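Local coordinates for transcriptional regulator, LacI family protein (Rhodococcus jostii, PDB 3K9C) that probably regulates transcription by binding operator DNA through a helix-turn-helix domain, with a periplasmic-binding-protein-like domain as the likely effector sensor, at the interface of chains A and B. Residues are numbered along the deposited sequence; one frame, centred on the assembly and turned at random. Chains: chain A/B, Transcriptional regulator, LacI family protein.

The interface of chains A and B. Residues chain A 22, 169, 195; chain B 31, 224.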
loop_
_atom_site.group_PDB
_atom_site.type_symbol
_atom_site.label_atom_id
_atom_site.label_comp_id
_atom_site.label_asym_id
_atom_site.label_seq_id
_atom_site.Cartn_x
_atom_site.Cartn_y
_atom_site.Cartn_z
ATOM N N GLN A 22 4.504 -2.825 -2.524
ATOM C CA GLN A 22 3.712 -2.627 -1.310
ATOM C C GLN A 22 4.299 -1.661 -0.286
ATOM O O GLN A 22 4.059 -1.803 0.908
ATOM C CB GLN A 22 3.418 -3.983 -0.642
ATOM C CG GLN A 22 4.444 -5.085 -0.918
ATOM C CD GLN A 22 4.055 -6.418 -0.290
ATOM O OE1 GLN A 22 4.144 -6.593 0.928
ATOM N NE2 GLN A 22 3.610 -7.357 -1.117
ATOM N N GLU A 169 4.413 -4.073 9.545
ATOM C CA GLU A 169 3.604 -3.901 10.742
ATOM C C GLU A 169 3.895 -4.942 11.812
ATOM O O GLU A 169 3.835 -4.641 13.007
ATOM C CB GLU A 169 2.115 -3.953 10.388
ATOM C CG GLU A 169 1.701 -2.971 9.319
ATOM C CD GLU A 169 1.592 -3.610 7.943
ATOM O OE1 GLU A 169 2.514 -4.359 7.549
ATOM O OE2 GLU A 169 0.577 -3.349 7.258
ATOM N N ARG A 195 4.643 2.315 8.595
ATOM C CA ARG A 195 4.047 0.978 8.582
ATOM C C ARG A 195 4.437 0.268 9.869
ATOM O O ARG A 195 3.610 -0.370 10.514
ATOM C CB ARG A 195 4.522 0.177 7.370
ATOM C CG ARG A 195 4.141 -1.289 7.428
ATOM C CD ARG A 195 4.417 -1.976 6.111
ATOM N NE ARG A 195 3.337 -1.745 5.161
ATOM C CZ ARG A 195 3.403 -2.058 3.872
ATOM N NH1 ARG A 195 4.511 -2.608 3.387
ATOM N NH2 ARG A 195 2.360 -1.833 3.075
ATOM N N GLU B 31 1.489 -7.892 -9.083
ATOM C CA GLU B 31 2.540 -8.865 -8.833
ATOM C C GLU B 31 2.288 -10.138 -9.615
ATOM O O GLU B 31 3.179 -10.647 -10.289
ATOM C CB GLU B 31 2.644 -9.201 -7.343
ATOM C CG GLU B 31 3.610 -10.346 -7.049
ATOM C CD GLU B 31 3.860 -10.527 -5.561
ATOM O OE1 GLU B 31 3.124 -9.926 -4.748
ATOM O OE2 GLU B 31 4.790 -11.280 -5.204
ATOM N N ARG B 224 -2.906 -8.336 1.502
ATOM C CA ARG B 224 -1.875 -8.408 2.535
ATOM C C ARG B 224 -2.351 -7.899 3.889
ATOM O O ARG B 224 -1.874 -8.339 4.932
ATOM C CB ARG B 224 -0.626 -7.619 2.113
ATOM C CG ARG B 224 -0.806 -6.105 2.065
ATOM C CD ARG B 224 0.519 -5.392 1.791
ATOM N NE ARG B 224 1.500 -5.619 2.852
ATOM C CZ ARG B 224 1.473 -5.025 4.039
ATOM N NH1 ARG B 224 0.514 -4.153 4.326
ATOM N NH2 ARG B 224 2.401 -5.313 4.946
#
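B:Arg224 reaches across the dimer interface and meets the carboxylate of A:Glu169 end-on. Its two terminal nitrogens each donate to one oxygen. B:Arg224 NH2 gives a nearly straight hydrogen bond to A:Glu169 OE1 (2.8 Å), which is also a salt bridge. B:Arg224 NH1 bonds to A:Glu169 OE2 (3.0 Å). Both oxygens accept through their syn lone pairs, and the two flat groups lie almost in one plane, 7° apart. The paired bonds would limit turning of either group out of the shared plane. The B:Arg224 chain bends at its third and fourth torsions (chi3 -63°, chi4 -76°), which together turn the guanidinium toward the carboxylate.

A:Arg195 lies over one face of this guanidinium. The two planes are stacked but offset, with CZ of A:Arg195 3.5 Å from CZ of B:Arg224. Both guanidiniums share A:Glu169, whose negative charge probably makes the stack favourable; its OE1 also makes a salt bridge to NE of A:Arg195 (3.6 Å). The far end of A:Arg195 is held within its own chain. Its NH1 (2.6 Å) and NH2 (2.8 Å) both bond to the backbone O of A:Gln22, from opposite faces of the carbonyl plane. This grip should steady the stacking surface offered to chain B. The A:Gln22 side chain crosses B:Arg224 at a slant, its amide turned steeply against the guanidinium plane, and A:Gln22 OE1 takes a weak bond from B:Arg224 NE (3.4 Å).

A lysine in place of B:Arg224 would probably lose the two-pronged grip on A:Glu169 and the flat group stacked on A:Arg195, leaving that carboxylate freer to turn.

A:Glu169 starts helix 169-180, and A:Arg195 lies at the start of helix 194-206. A:Gln22 sits in the loop between strand 14-20 and helix 24-39. B:Arg224 opens the short helix 224-227. The site lies where the N-terminal lobe (A:Gln22) and the C-terminal lobe (A:Glu169, A:Arg195) meet B:Arg224 across the interface. The two-fold symmetry repeats it with the chains exchanged, consistent with the dimers usual in this family.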